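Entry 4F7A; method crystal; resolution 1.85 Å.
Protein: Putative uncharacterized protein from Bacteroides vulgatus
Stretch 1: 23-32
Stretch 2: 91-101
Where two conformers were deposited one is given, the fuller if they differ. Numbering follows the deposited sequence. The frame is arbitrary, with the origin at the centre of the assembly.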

# COMPACT_ATOMS: atom_id res chain seq x y z
N THR A 23 3.50 -10.37 -23.24
CA THR A 23 2.29 -10.84 -22.56
C THR A 23 2.51 -11.06 -21.06
O THR A 23 1.62 -10.76 -20.25
CB THR A 23 1.75 -12.16 -23.18
OG1 THR A 23 1.36 -11.93 -24.54
CG2 THR A 23 0.56 -12.69 -22.37
N ASN A 24 3.68 -11.58 -20.69
CA ASN A 24 4.00 -11.76 -19.27
C ASN A 24 3.92 -10.43 -18.51
O ASN A 24 3.41 -10.37 -17.39
CB ASN A 24 5.41 -12.36 -19.06
CG ASN A 24 5.53 -13.81 -19.53
OD1 ASN A 24 4.56 -14.56 -19.53
ND2 ASN A 24 6.73 -14.19 -19.94
N PHE A 25 4.42 -9.36 -19.12
CA PHE A 25 4.39 -8.05 -18.50
C PHE A 25 2.98 -7.53 -18.28
O PHE A 25 2.73 -6.83 -17.31
CB PHE A 25 5.19 -7.06 -19.33
CG PHE A 25 6.67 -7.20 -19.13
CD1 PHE A 25 7.27 -6.61 -18.03
CD2 PHE A 25 7.42 -7.95 -19.99
CE1 PHE A 25 8.64 -6.76 -17.82
CE2 PHE A 25 8.78 -8.12 -19.79
CZ PHE A 25 9.39 -7.50 -18.70
N GLU A 26 2.08 -7.90 -19.18
CA GLU A 26 0.69 -7.50 -19.07
C GLU A 26 0.03 -8.17 -17.86
O GLU A 26 -0.68 -7.52 -17.08
CB GLU A 26 -0.05 -7.86 -20.35
CG GLU A 26 -1.52 -7.56 -20.26
CD GLU A 26 -2.32 -7.93 -21.52
OE1 GLU A 26 -1.72 -8.35 -22.53
OE2 GLU A 26 -3.56 -7.79 -21.47
N THR A 27 0.22 -9.47 -17.72
CA THR A 27 -0.33 -10.20 -16.57
C THR A 27 0.23 -9.69 -15.23
O THR A 27 -0.50 -9.50 -14.26
CB THR A 27 -0.06 -11.69 -16.72
OG1 THR A 27 -0.70 -12.14 -17.91
CG2 THR A 27 -0.55 -12.51 -15.51
N ILE A 28 1.54 -9.45 -15.19
CA ILE A 28 2.17 -9.00 -13.95
C ILE A 28 1.62 -7.63 -13.54
O ILE A 28 1.25 -7.42 -12.39
CB ILE A 28 3.71 -8.92 -14.07
CG1 ILE A 28 4.30 -10.32 -14.28
CG2 ILE A 28 4.32 -8.30 -12.78
CD1 ILE A 28 5.73 -10.31 -14.90
N GLN A 29 1.61 -6.68 -14.48
CA GLN A 29 1.16 -5.33 -14.18
C GLN A 29 -0.34 -5.26 -13.81
O GLN A 29 -0.75 -4.49 -12.93
CB GLN A 29 1.55 -4.37 -15.30
CG GLN A 29 3.04 -4.03 -15.20
CD GLN A 29 3.59 -3.32 -16.40
OE1 GLN A 29 3.86 -2.10 -16.36
NE2 GLN A 29 3.74 -4.06 -17.50
N LYS A 30 -1.15 -6.11 -14.42
CA LYS A 30 -2.57 -6.21 -14.04
C LYS A 30 -2.77 -6.89 -12.69
O LYS A 30 -3.84 -6.78 -12.10
CB LYS A 30 -3.36 -6.98 -15.10
CG LYS A 30 -3.46 -6.23 -16.41
CD LYS A 30 -4.37 -6.97 -17.40
CE LYS A 30 -4.59 -6.13 -18.66
NZ LYS A 30 -5.32 -6.85 -19.75
N GLY A 31 -1.75 -7.59 -12.22
CA GLY A 31 -1.88 -8.46 -11.06
C GLY A 31 -1.36 -7.87 -9.75
O GLY A 31 -1.44 -8.54 -8.73
N ILE A 32 -0.82 -6.66 -9.78
CA ILE A 32 -0.31 -6.01 -8.55
C ILE A 32 -1.50 -5.46 -7.70
O ILE A 32 -1.77 -5.98 -6.63
CB ILE A 32 0.73 -4.91 -8.86
CG1 ILE A 32 1.95 -5.52 -9.57
CG2 ILE A 32 1.14 -4.14 -7.56
CD1 ILE A 32 2.84 -4.47 -10.31
N ASN A 91 -1.16 -18.02 -7.36
CA ASN A 91 -1.79 -18.78 -8.43
C ASN A 91 -1.54 -18.19 -9.81
O ASN A 91 -1.30 -18.93 -10.75
CB ASN A 91 -3.31 -18.91 -8.19
CG ASN A 91 -3.62 -19.96 -7.15
OD1 ASN A 91 -2.79 -20.82 -6.87
ND2 ASN A 91 -4.80 -19.88 -6.56
N TYR A 92 -1.57 -16.86 -9.92
CA TYR A 92 -1.61 -16.22 -11.23
C TYR A 92 -0.49 -15.26 -11.62
O TYR A 92 -0.26 -15.05 -12.80
CB TYR A 92 -2.96 -15.50 -11.39
CG TYR A 92 -4.14 -16.45 -11.21
CD1 TYR A 92 -4.38 -17.49 -12.12
CD2 TYR A 92 -5.01 -16.30 -10.16
CE1 TYR A 92 -5.46 -18.35 -11.94
CE2 TYR A 92 -6.08 -17.16 -9.98
CZ TYR A 92 -6.30 -18.17 -10.86
OH TYR A 92 -7.38 -19.00 -10.62
N ILE A 93 0.18 -14.66 -10.65
CA ILE A 93 1.02 -13.50 -10.91
C ILE A 93 2.50 -13.81 -10.68
O ILE A 93 3.33 -13.64 -11.58
CB ILE A 93 0.58 -12.30 -10.06
CG1 ILE A 93 -0.92 -12.01 -10.27
CG2 ILE A 93 1.45 -11.04 -10.36
CD1 ILE A 93 -1.38 -11.91 -11.77
N PHE A 94 2.83 -14.29 -9.48
CA PHE A 94 4.22 -14.60 -9.16
C PHE A 94 4.84 -15.63 -10.11
O PHE A 94 5.97 -15.46 -10.54
CB PHE A 94 4.37 -14.98 -7.68
CG PHE A 94 5.80 -15.12 -7.23
CD1 PHE A 94 6.70 -14.08 -7.39
CD2 PHE A 94 6.24 -16.29 -6.66
CE1 PHE A 94 8.02 -14.21 -6.99
CE2 PHE A 94 7.56 -16.40 -6.23
CZ PHE A 94 8.44 -15.36 -6.41
N PRO A 95 4.10 -16.68 -10.48
CA PRO A 95 4.75 -17.64 -11.39
C PRO A 95 5.10 -17.02 -12.74
O PRO A 95 6.10 -17.42 -13.37
CB PRO A 95 3.73 -18.77 -11.54
CG PRO A 95 2.66 -18.51 -10.52
CD PRO A 95 2.83 -17.17 -9.93
N VAL A 96 4.32 -16.03 -13.17
CA VAL A 96 4.61 -15.29 -14.38
C VAL A 96 5.81 -14.37 -14.22
O VAL A 96 6.63 -14.27 -15.14
CB VAL A 96 3.37 -14.51 -14.89
CG1 VAL A 96 3.69 -13.76 -16.16
CG2 VAL A 96 2.21 -15.52 -15.13
N ALA A 97 5.94 -13.69 -13.07
CA ALA A 97 7.10 -12.86 -12.81
C ALA A 97 8.36 -13.71 -12.77
O ALA A 97 9.42 -13.27 -13.23
CB ALA A 97 6.96 -12.11 -11.48
N HIS A 98 8.23 -14.91 -12.21
CA HIS A 98 9.37 -15.83 -12.16
C HIS A 98 9.74 -16.31 -13.58
O HIS A 98 10.92 -16.29 -13.96
CB HIS A 98 9.06 -17.01 -11.25
CG HIS A 98 10.20 -17.95 -11.11
ND1 HIS A 98 11.34 -17.63 -10.41
CD2 HIS A 98 10.39 -19.19 -11.61
CE1 HIS A 98 12.19 -18.64 -10.48
NE2 HIS A 98 11.63 -19.61 -11.20
N LYS A 99 8.74 -16.74 -14.37
CA LYS A 99 8.99 -17.12 -15.77
C LYS A 99 9.66 -15.98 -16.53
O LYS A 99 10.60 -16.19 -17.29
CB LYS A 99 7.69 -17.52 -16.48
CG LYS A 99 7.89 -17.99 -17.92
N SER A 100 9.19 -14.76 -16.32
CA SER A 100 9.74 -13.61 -17.03
C SER A 100 11.20 -13.40 -16.64
O SER A 100 12.03 -13.03 -17.48
CB SER A 100 8.91 -12.35 -16.78
OG SER A 100 9.37 -11.27 -17.58
N THR A 101 11.52 -13.62 -15.37
CA THR A 101 12.92 -13.60 -14.91
C THR A 101 13.77 -14.63 -15.66
O THR A 101 14.84 -14.30 -16.19
CB THR A 101 13.03 -13.83 -13.39
OG1 THR A 101 12.16 -12.92 -12.72
CG2 THR A 101 14.48 -13.60 -12.91
O HOH W 1 8.60 -11.82 -20.25

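The helices of the two stretches approach to 8.8 Å between axes, their directions 139° apart, and the stretches together bury 469 Å². No direct hydrogen bond joins them among the atoms modelled; the Lys99 side chain stops at CG. The contact rests on shape, plus one water.

Along stretch 1, Asn24 comes first to touch, its CB pointing toward the partner. Its OD1 lies 3.6 Å from Val96 CG1, a plain van der Waals contact, while its amide nitrogen turns to a water: Asn24 ND2 donates to water 1 at 3.0 Å, and the same water is hydrogen-bonded to Ser100 OG at 2.8 Å. A polar side chain suits this partly exposed position because it can pack and still use water. Phe25 points its CB away, yet the ring reaches back, with CE2 3.9 Å from Ser100 OG, an oblique approach.

Glu26 is out of reach and instead takes a salt bridge from Lys30, NZ to OE2 at 2.6 Å, a pairing one turn apart on its own helix. Thr27 faces the partner, and its compact methyl serves both Tyr92 O (CG2 at 3.7 Å) and Val96 (CG2 to CG2, 4.1 Å).

Ile28 is the knob. Its CB points sideways, but chi1 m and chi2 t carry the end into a hole formed by Ile93, Val96, Ala97 and Ser100. Ile28 CD1 comes within 3.6 Å of Ala97 CA, an approach to the backbone that the small alanine leaves open, and Ile28 CG1 meets Val96 CG1 at 4.0 Å. Gln29 points away, its NE2 bonded to Phe25 O at 3.0 Å.

Gly31 closes the contact. Ile93 CD1 packs 3.6 Å from Gly31 CA and equally close to Thr27 O; an ideal CB on Gly31 would lie 2.2 Å from that methyl, a clash. The rule here is complementary: bare backbone receives a branched side chain.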